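Long-range contacts in ECXA (Escherichia coli, PDB 4L63), which forms the zinc-binding A subunit of an AB5 holotoxin and probably acts as a metalloprotease of the metzincin type: residues R4-K10 against R190-P196; K151-I156 against V219-I224; I165-L169 against G233-M237. Residue numbers count along the deposited sequence, not the author numbering.

Overall arrangement
From the N terminus, the chain passes through 4-10, 151-156 and 165-169 and then, in the same order, their partners 190-196, 219-224 and 233-237. Each pair of contacts therefore crosses, and none encloses another. Interaction 1 closes the longest loop, joining the N-terminal segment to the loop after strand 181-186. Interaction 2 sets helix 146-165, which carries zinc ligands H160 and H164, against the loop leading to helix 228-239. Interaction 3 packs the turn leaving that zinc helix on helix 228-239. Centres lie 18 to 21 Å apart without mutual touch, and interactions 2 and 3 sit on opposite sides of the chain's centre.

Interaction 1 (R4-K10 against R190-P196); sequences RTPNEEK and RLLNQAP
The K10 side chain overlaps Q194, its CD 3.5 Å from Q194 CG, and runs on in an m,t,m,t rotamer into a cluster of carbonyls. K10 NZ donates to R190 O at 3.0 Å and weakly to L192 O at 3.4 Å; Q194 NE2 also donates to L192 O at 3.2 Å and hydrogen-bonds N229. Neither segment is a regular helix or strand: N7 to E9 have helical angles, and the amides of E9 and K10 bond to P6 O (3.0 Å) and N7 O (2.9 Å). The nearest CA pairs are R4-N193 (6.3 Å), N7-R190 (6.0 Å) and E9-P196 (5.1 Å), without the steady register of paired strands. This is loop-on-loop packing, burying 507 Å², on the side of the subunit that meets ECXB: R4 hydrogen-bonds a polar side chain of one ECXB subunit, N7 and R190 backbone groups of others. In a metzincin, 190-196 would lead towards the methionine turn beneath the metal. T5, chi1 m, donates through OG1 to Q194 O at 2.5 Å, while T5 N bonds N193 OD1 at 3.3 Å (152°); N193 ND2 bonds the carbonyl of E3. Water 2 links three groups, accepting from K10 NZ (2.7 Å) and donating to T5 O (2.8 Å) and N193 OD1 (2.6 Å). Water 1 accepts from R4 NH2 at 2.8 Å and lies 2.9 Å from both N7 OD1 and R190 O. E9 OE1 comes within 3.6 Å of P196 CB, its carboxylate being salt-bridged to R210.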
loop_
_atom_site.group_PDB
_atom_site.type_symbol
_atom_site.label_atom_id
_atom_site.label_comp_id
_atom_site.label_asym_id
_atom_site.label_seq_id
_atom_site.Cartn_x
_atom_site.Cartn_y
_atom_site.Cartn_z
ATOM N N ARG A 4 -9.937 11.650 -7.283
ATOM C CA ARG A 4 -8.879 10.663 -7.166
ATOM C C ARG A 4 -7.981 10.641 -8.398
ATOM O O ARG A 4 -8.394 10.217 -9.476
ATOM C CB ARG A 4 -9.456 9.277 -6.929
ATOM C CG ARG A 4 -8.508 8.380 -6.162
ATOM C CD ARG A 4 -8.585 6.968 -6.666
ATOM N NE ARG A 4 -7.642 6.094 -5.978
ATOM C CZ ARG A 4 -8.000 5.103 -5.166
ATOM N NH1 ARG A 4 -9.285 4.861 -4.927
ATOM N NH2 ARG A 4 -7.069 4.352 -4.595
ATOM N N THR A 5 -6.748 11.093 -8.218
ATOM C CA THR A 5 -5.763 11.105 -9.291
ATOM C C THR A 5 -5.438 9.684 -9.726
ATOM O O THR A 5 -5.130 8.838 -8.892
ATOM C CB THR A 5 -4.488 11.820 -8.848
ATOM O OG1 THR A 5 -4.829 13.137 -8.400
ATOM C CG2 THR A 5 -3.486 11.923 -9.996
ATOM N N PRO A 6 -5.529 9.413 -11.037
ATOM C CA PRO A 6 -5.194 8.092 -11.582
ATOM C C PRO A 6 -3.745 7.713 -11.269
ATOM O O PRO A 6 -2.890 8.591 -11.212
ATOM C CB PRO A 6 -5.401 8.265 -13.093
ATOM C CG PRO A 6 -6.329 9.421 -13.230
ATOM C CD PRO A 6 -6.040 10.334 -12.068
ATOM N N ASN A 7 -3.476 6.428 -11.059
ATOM C CA ASN A 7 -2.115 5.984 -10.735
ATOM C C ASN A 7 -1.089 6.462 -11.751
ATOM O O ASN A 7 0.015 6.869 -11.387
ATOM C CB ASN A 7 -2.079 4.458 -10.636
ATOM C CG ASN A 7 -2.744 3.959 -9.371
ATOM O OD1 ASN A 7 -2.949 4.729 -8.425
ATOM N ND2 ASN A 7 -3.090 2.673 -9.342
ATOM N N GLU A 8 -1.460 6.426 -13.025
ATOM C CA GLU A 8 -0.520 6.796 -14.084
ATOM C C GLU A 8 -0.035 8.243 -13.945
ATOM O O GLU A 8 1.075 8.571 -14.354
ATOM C CB GLU A 8 -1.147 6.576 -15.462
ATOM C CG GLU A 8 -0.187 6.815 -16.651
ATOM C CD GLU A 8 1.065 5.940 -16.627
ATOM O OE1 GLU A 8 1.053 4.865 -15.984
ATOM O OE2 GLU A 8 2.068 6.324 -17.273
ATOM N N GLU A 9 -0.852 9.100 -13.339
ATOM C CA GLU A 9 -0.457 10.505 -13.136
ATOM C C GLU A 9 0.305 10.744 -11.832
ATOM O O GLU A 9 0.786 11.852 -11.590
ATOM C CB GLU A 9 -1.693 11.407 -13.175
ATOM C CG GLU A 9 -2.396 11.421 -14.527
ATOM C CD GLU A 9 -3.660 12.270 -14.519
ATOM O OE1 GLU A 9 -3.724 13.242 -13.737
ATOM O OE2 GLU A 9 -4.601 11.945 -15.280
ATOM N N LYS A 10 0.408 9.710 -10.998
ATOM C CA LYS A 10 1.165 9.786 -9.746
ATOM C C LYS A 10 2.479 9.023 -9.845
ATOM O O LYS A 10 3.214 8.924 -8.861
ATOM C CB LYS A 10 0.362 9.211 -8.575
ATOM C CG LYS A 10 -1.014 9.775 -8.400
ATOM C CD LYS A 10 -1.642 9.277 -7.103
ATOM C CE LYS A 10 -1.976 7.772 -7.115
ATOM N NZ LYS A 10 -2.722 7.422 -5.835
ATOM N N ARG A 190 0.662 4.290 -4.550
ATOM C CA ARG A 190 -0.690 4.331 -5.094
ATOM C C ARG A 190 -1.745 4.474 -4.012
ATOM O O ARG A 190 -2.878 4.858 -4.299
ATOM C CB ARG A 190 -0.974 3.073 -5.909
ATOM C CG ARG A 190 -0.174 3.016 -7.205
ATOM C CD ARG A 190 -0.255 1.624 -7.794
ATOM N NE ARG A 190 0.398 0.658 -6.918
ATOM C CZ ARG A 190 0.655 -0.598 -7.262
ATOM N NH1 ARG A 190 0.313 -1.033 -8.466
ATOM N NH2 ARG A 190 1.256 -1.412 -6.407
ATOM N N LEU A 191 -1.376 4.170 -2.771
ATOM C CA LEU A 191 -2.369 4.183 -1.675
ATOM C C LEU A 191 -2.733 5.567 -1.143
ATOM O O LEU A 191 -3.776 5.727 -0.513
ATOM C CB LEU A 191 -1.874 3.312 -0.517
ATOM C CG LEU A 191 -1.917 1.803 -0.789
ATOM C CD1 LEU A 191 -1.155 1.034 0.296
ATOM C CD2 LEU A 191 -3.366 1.327 -0.836
ATOM N N LEU A 192 -1.896 6.567 -1.385
ATOM C CA LEU A 192 -2.182 7.907 -0.845
ATOM C C LEU A 192 -2.638 8.851 -1.955
ATOM O O LEU A 192 -1.907 9.070 -2.924
ATOM C CB LEU A 192 -0.946 8.476 -0.131
ATOM C CG LEU A 192 -0.519 7.746 1.150
ATOM C CD1 LEU A 192 0.820 8.276 1.693
ATOM C CD2 LEU A 192 -1.580 7.837 2.220
ATOM N N ASN A 193 -3.851 9.394 -1.835
ATOM C CA ASN A 193 -4.329 10.325 -2.853
ATOM C C ASN A 193 -3.512 11.616 -2.800
ATOM O O ASN A 193 -2.979 11.983 -1.748
ATOM C CB ASN A 193 -5.824 10.628 -2.693
ATOM C CG ASN A 193 -6.402 11.366 -3.908
ATOM O OD1 ASN A 193 -5.994 11.131 -5.053
ATOM N ND2 ASN A 193 -7.346 12.265 -3.658
ATOM N N GLN A 194 -3.399 12.279 -3.948
ATOM C CA GLN A 194 -2.507 13.419 -4.121
ATOM C C GLN A 194 -2.746 14.042 -5.500
ATOM O O GLN A 194 -3.425 13.457 -6.353
ATOM C CB GLN A 194 -1.038 12.995 -3.984
ATOM C CG GLN A 194 -0.673 11.779 -4.837
ATOM C CD GLN A 194 0.749 11.297 -4.612
ATOM O OE1 GLN A 194 1.715 11.887 -5.113
ATOM N NE2 GLN A 194 0.891 10.238 -3.823
ATOM N N ALA A 195 -2.170 15.213 -5.723
ATOM C CA ALA A 195 -2.280 15.893 -7.014
ATOM C C ALA A 195 -1.488 15.152 -8.088
ATOM O O ALA A 195 -0.568 14.401 -7.770
ATOM C CB ALA A 195 -1.791 17.332 -6.891
ATOM N N PRO A 196 -1.841 15.358 -9.368
ATOM C CA PRO A 196 -0.976 14.816 -10.427
ATOM C C PRO A 196 0.461 15.332 -10.329
ATOM O O PRO A 196 0.700 16.449 -9.845
ATOM C CB PRO A 196 -1.644 15.304 -11.724
ATOM C CG PRO A 196 -2.555 16.431 -11.303
ATOM C CD PRO A 196 -3.013 16.064 -9.915
HETATM O O HOH W 1 -4.926 5.082 -6.286
HETATM O O HOH W 2 -4.721 9.141 -6.118
#

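Interaction 2 (K151-I156 against V219-I224); sequences KLKLRI and VTETDI
V219 starts the second segment with its CA-to-CB bond toward helix 146-165, but its closest approach is through the backbone: V219 O lies 4.4 Å from L152 CD2 and is buried with no polar partner. The CA-to-CB bond of T220 points away, and T220 O lies 4.3 Å from L152 CD1. E221, chi1 m and chi2 t, then points at the helix; its CA is 6.1 Å from that of L152. E221 OE1 forms a salt bridge with R155 NE at 3.2 Å, whose hydrogen bond is weak (123°). R155 also makes a cation-pi contact with Y63. E221 OE2 approaches L152 N to 3.0 Å, but the angle is too poor for a bond. Segment 151-156 is regular helix (R155 N to K151 O 3.0 Å, I156 N to L152 O 3.1 Å). This is the helix of the HExxH zinc motif: I156 comes one turn before the ligand H160, their side chains about 5 Å apart. The turn at 221-223, helical in angles, is held loosely by two weak bonds of D223, T220 N to D223 OD2 (3.4 Å) and D223 N to T220 O (3.4 Å). I224, chi1 p and chi2 t, its CA 7.1 Å from that of I156, ends the segment by inserting between helix residues: its CG2 is 3.8 Å from L152 CD1 and its CD1 3.6 Å from I156 CG1 and 4.0 Å from R155 CB.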
loop_
_atom_site.group_PDB
_atom_site.type_symbol
_atom_site.label_atom_id
_atom_site.label_comp_id
_atom_site.label_asym_id
_atom_site.label_seq_id
_atom_site.Cartn_x
_atom_site.Cartn_y
_atom_site.Cartn_z
ATOM N N LYS A 151 2.607 33.945 -16.577
ATOM C CA LYS A 151 3.436 33.716 -15.388
ATOM C C LYS A 151 3.193 32.321 -14.814
ATOM O O LYS A 151 4.126 31.656 -14.362
ATOM C CB LYS A 151 3.173 34.774 -14.307
ATOM C CG LYS A 151 2.855 36.165 -14.833
ATOM C CD LYS A 151 2.114 37.004 -13.798
ATOM C CE LYS A 151 2.945 38.155 -13.274
ATOM N NZ LYS A 151 2.062 39.237 -12.752
ATOM N N LEU A 152 1.934 31.891 -14.828
ATOM C CA LEU A 152 1.567 30.553 -14.378
ATOM C C LEU A 152 2.324 29.507 -15.184
ATOM O O LEU A 152 2.958 28.612 -14.623
ATOM C CB LEU A 152 0.056 30.335 -14.505
ATOM C CG LEU A 152 -0.469 28.922 -14.222
ATOM C CD1 LEU A 152 -0.095 28.486 -12.818
ATOM C CD2 LEU A 152 -1.976 28.841 -14.432
ATOM N N LYS A 153 2.261 29.648 -16.506
ATOM C CA LYS A 153 2.935 28.743 -17.428
ATOM C C LYS A 153 4.449 28.761 -17.220
ATOM O O LYS A 153 5.115 27.735 -17.359
ATOM C CB LYS A 153 2.595 29.111 -18.874
ATOM C CG LYS A 153 2.190 27.932 -19.746
ATOM C CD LYS A 153 0.770 27.482 -19.437
ATOM C CE LYS A 153 0.335 26.344 -20.352
ATOM N NZ LYS A 153 1.412 25.338 -20.560
ATOM N N LEU A 154 4.987 29.927 -16.876
ATOM C CA LEU A 154 6.425 30.055 -16.678
ATOM C C LEU A 154 6.896 29.335 -15.415
ATOM O O LEU A 154 7.898 28.622 -15.450
ATOM C CB LEU A 154 6.840 31.527 -16.621
ATOM C CG LEU A 154 8.290 31.749 -17.050
ATOM C CD1 LEU A 154 8.391 31.830 -18.565
ATOM C CD2 LEU A 154 8.879 32.999 -16.399
ATOM N N ARG A 155 6.182 29.518 -14.307
ATOM C CA ARG A 155 6.536 28.837 -13.062
ATOM C C ARG A 155 6.438 27.326 -13.220
ATOM O O ARG A 155 7.353 26.601 -12.840
ATOM C CB ARG A 155 5.642 29.288 -11.908
ATOM C CG ARG A 155 5.828 30.736 -11.516
ATOM C CD ARG A 155 4.986 31.091 -10.306
ATOM N NE ARG A 155 5.128 32.503 -9.957
ATOM C CZ ARG A 155 6.119 33.001 -9.224
ATOM N NH1 ARG A 155 6.163 34.302 -8.964
ATOM N NH2 ARG A 155 7.067 32.201 -8.751
ATOM N N ILE A 156 5.314 26.867 -13.763
ATOM C CA ILE A 156 5.124 25.453 -14.084
ATOM C C ILE A 156 6.286 24.928 -14.919
ATOM O O ILE A 156 6.884 23.908 -14.583
ATOM C CB ILE A 156 3.815 25.215 -14.855
ATOM C CG1 ILE A 156 2.609 25.571 -13.985
ATOM C CG2 ILE A 156 3.734 23.767 -15.335
ATOM C CD1 ILE A 156 1.275 25.396 -14.682
ATOM N N VAL A 219 -7.659 26.499 -11.283
ATOM C CA VAL A 219 -6.337 26.396 -10.673
ATOM C C VAL A 219 -5.558 27.708 -10.703
ATOM O O VAL A 219 -5.465 28.359 -11.743
ATOM C CB VAL A 219 -5.498 25.304 -11.374
ATOM C CG1 VAL A 219 -4.020 25.480 -11.083
ATOM C CG2 VAL A 219 -5.961 23.930 -10.943
ATOM N N THR A 220 -5.005 28.091 -9.555
ATOM C CA THR A 220 -4.093 29.228 -9.482
ATOM C C THR A 220 -2.674 28.749 -9.178
ATOM O O THR A 220 -2.390 27.551 -9.245
ATOM C CB THR A 220 -4.538 30.256 -8.424
ATOM O OG1 THR A 220 -4.578 29.632 -7.135
ATOM C CG2 THR A 220 -5.915 30.807 -8.763
ATOM N N GLU A 221 -1.789 29.680 -8.834
ATOM C CA GLU A 221 -0.367 29.370 -8.711
ATOM C C GLU A 221 0.003 28.828 -7.328
ATOM O O GLU A 221 1.051 28.201 -7.159
ATOM C CB GLU A 221 0.468 30.610 -9.027
ATOM C CG GLU A 221 0.085 31.284 -10.336
ATOM C CD GLU A 221 1.133 32.269 -10.821
ATOM O OE1 GLU A 221 1.933 32.744 -9.988
ATOM O OE2 GLU A 221 1.138 32.596 -12.026
ATOM N N THR A 222 -0.859 29.068 -6.344
ATOM C CA THR A 222 -0.657 28.508 -5.012
ATOM C C THR A 222 -0.983 27.010 -5.018
ATOM O O THR A 222 -0.690 26.292 -4.061
ATOM C CB THR A 222 -1.516 29.232 -3.952
ATOM O OG1 THR A 222 -1.481 28.501 -2.720
ATOM C CG2 THR A 222 -2.956 29.352 -4.417
ATOM N N ASP A 223 -1.580 26.551 -6.115
ATOM C CA ASP A 223 -1.962 25.150 -6.270
ATOM C C ASP A 223 -0.856 24.303 -6.896
ATOM O O ASP A 223 -0.649 23.156 -6.498
ATOM C CB ASP A 223 -3.230 25.038 -7.117
ATOM C CG ASP A 223 -4.475 25.452 -6.362
ATOM O OD1 ASP A 223 -4.494 25.300 -5.121
ATOM O OD2 ASP A 223 -5.432 25.929 -7.008
ATOM N N ILE A 224 -0.157 24.863 -7.878
ATOM C CA ILE A 224 0.858 24.109 -8.608
ATOM C C ILE A 224 2.062 23.782 -7.730
ATOM O O ILE A 224 2.259 24.383 -6.673
ATOM C CB ILE A 224 1.346 24.869 -9.860
ATOM C CG1 ILE A 224 2.207 26.067 -9.457
ATOM C CG2 ILE A 224 0.165 25.298 -10.718
ATOM C CD1 ILE A 224 2.788 26.825 -10.631
#

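Interaction 3 (I165-L169 against G233-M237); sequences ILGLL and GVRVM
G167 has left-handed backbone angles (phi 96°, psi 9°), and a CB at this position would point toward 233-237. In ideal geometry it would fall 3.0 Å from M237 CE, a clash, and would also jam against the carbonyl of L166; the backbone angles alone call for glycine, and M237 leaves no room for a CB. G167 is the C-prime residue of a Schellman motif: its amide turns back to H164 O, and that of L168 to the carbonyl one residue earlier, ending helix 146-165 as L166 (-86/10) leaves helical angles. The sequence here reads HExxHxxGxxH, the extended metzincin zinc motif, and G167 is its glycine, where the chain turns toward the third ligand H170. The ligands H160, H164 and H170 hold the zinc, and the L168 side chain lies about 5 Å from that of H164. Opposing the turn is one regular helical turn, 233-237, with M237 N bonded to G233 O at 3.0 Å. The nearest CA pairs are L166-V234 (6.4 Å) and G167-M237 (6.2 Å). V234, chi1 t, puts CG2 4.0 Å from L166 CB and 3.8 Å from L168 CD1. L168, m,t, places CD2 4.0 Å from M237 CG and 4.1 Å from G233 C. M237, coiled in m,m,m, lays CE 3.5 Å from G167 O and CB 3.5 Å from L166 O, a buried carbonyl without a polar partner. With nothing polar pairing the two segments, this fully buried contact relies on apolar packing over 260 Å², with the methionine carbons set against the two carbonyls.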
loop_
_atom_site.group_PDB
_atom_site.type_symbol
_atom_site.label_atom_id
_atom_site.label_comp_id
_atom_site.label_asym_id
_atom_site.label_seq_id
_atom_site.Cartn_x
_atom_site.Cartn_y
_atom_site.Cartn_z
ATOM N N ILE A 165 16.419 18.633 -13.505
ATOM C CA ILE A 165 17.706 18.927 -12.868
ATOM C C ILE A 165 17.949 17.941 -11.729
ATOM O O ILE A 165 19.062 17.445 -11.545
ATOM C CB ILE A 165 17.767 20.368 -12.317
ATOM C CG1 ILE A 165 17.757 21.383 -13.458
ATOM C CG2 ILE A 165 19.028 20.576 -11.478
ATOM C CD1 ILE A 165 18.965 21.288 -14.351
ATOM N N LEU A 166 16.877 17.637 -10.998
ATOM C CA LEU A 166 16.951 16.795 -9.811
ATOM C C LEU A 166 16.863 15.302 -10.114
ATOM O O LEU A 166 16.717 14.498 -9.199
ATOM C CB LEU A 166 15.840 17.181 -8.826
ATOM C CG LEU A 166 15.921 18.613 -8.289
ATOM C CD1 LEU A 166 14.717 18.953 -7.427
ATOM C CD2 LEU A 166 17.228 18.830 -7.526
ATOM N N GLY A 167 16.936 14.927 -11.390
ATOM C CA GLY A 167 17.056 13.524 -11.747
ATOM C C GLY A 167 15.752 12.822 -12.092
ATOM O O GLY A 167 15.725 11.593 -12.257
ATOM N N LEU A 168 14.668 13.581 -12.206
ATOM C CA LEU A 168 13.394 12.979 -12.594
ATOM C C LEU A 168 13.176 13.054 -14.101
ATOM O O LEU A 168 13.690 13.950 -14.780
ATOM C CB LEU A 168 12.229 13.653 -11.869
ATOM C CG LEU A 168 12.293 13.560 -10.344
ATOM C CD1 LEU A 168 11.033 14.137 -9.721
ATOM C CD2 LEU A 168 12.514 12.119 -9.895
ATOM N N LEU A 169 12.418 12.095 -14.616
ATOM C CA LEU A 169 12.024 12.092 -16.018
ATOM C C LEU A 169 10.512 12.284 -16.069
ATOM O O LEU A 169 9.927 12.791 -15.110
ATOM C CB LEU A 169 12.468 10.795 -16.699
ATOM C CG LEU A 169 13.995 10.594 -16.687
ATOM C CD1 LEU A 169 14.363 9.170 -17.059
ATOM C CD2 LEU A 169 14.697 11.581 -17.620
ATOM N N GLY A 233 10.283 11.120 -4.861
ATOM C CA GLY A 233 11.125 10.736 -5.981
ATOM C C GLY A 233 12.503 11.370 -5.866
ATOM O O GLY A 233 13.524 10.705 -6.051
ATOM N N VAL A 234 12.535 12.660 -5.552
ATOM C CA VAL A 234 13.811 13.364 -5.406
ATOM C C VAL A 234 14.584 12.870 -4.178
ATOM O O VAL A 234 15.812 12.777 -4.216
ATOM C CB VAL A 234 13.601 14.894 -5.344
ATOM C CG1 VAL A 234 14.922 15.623 -5.084
ATOM C CG2 VAL A 234 12.989 15.382 -6.653
ATOM N N ARG A 235 13.878 12.541 -3.094
ATOM C CA ARG A 235 14.528 11.913 -1.936
ATOM C C ARG A 235 15.280 10.646 -2.323
ATOM O O ARG A 235 16.361 10.376 -1.808
ATOM C CB ARG A 235 13.519 11.566 -0.844
ATOM C CG ARG A 235 13.064 12.739 -0.037
ATOM C CD ARG A 235 12.386 12.314 1.261
ATOM N NE ARG A 235 12.065 13.504 2.037
ATOM C CZ ARG A 235 12.958 14.178 2.752
ATOM N NH1 ARG A 235 14.219 13.766 2.798
ATOM N NH2 ARG A 235 12.595 15.264 3.425
ATOM N N VAL A 236 14.694 9.860 -3.219
ATOM C CA VAL A 236 15.372 8.694 -3.763
ATOM C C VAL A 236 16.605 9.107 -4.573
ATOM O O VAL A 236 17.684 8.532 -4.403
ATOM C CB VAL A 236 14.428 7.859 -4.645
ATOM C CG1 VAL A 236 15.200 6.777 -5.376
ATOM C CG2 VAL A 236 13.322 7.240 -3.778
ATOM N N MET A 237 16.445 10.120 -5.426
ATOM C CA MET A 237 17.537 10.587 -6.287
ATOM C C MET A 237 18.655 11.216 -5.467
ATOM O O MET A 237 19.795 11.281 -5.927
ATOM C CB MET A 237 17.039 11.599 -7.324
ATOM C CG MET A 237 15.967 11.061 -8.288
ATOM S SD MET A 237 16.354 9.455 -9.019
ATOM C CE MET A 237 17.773 9.859 -10.039
#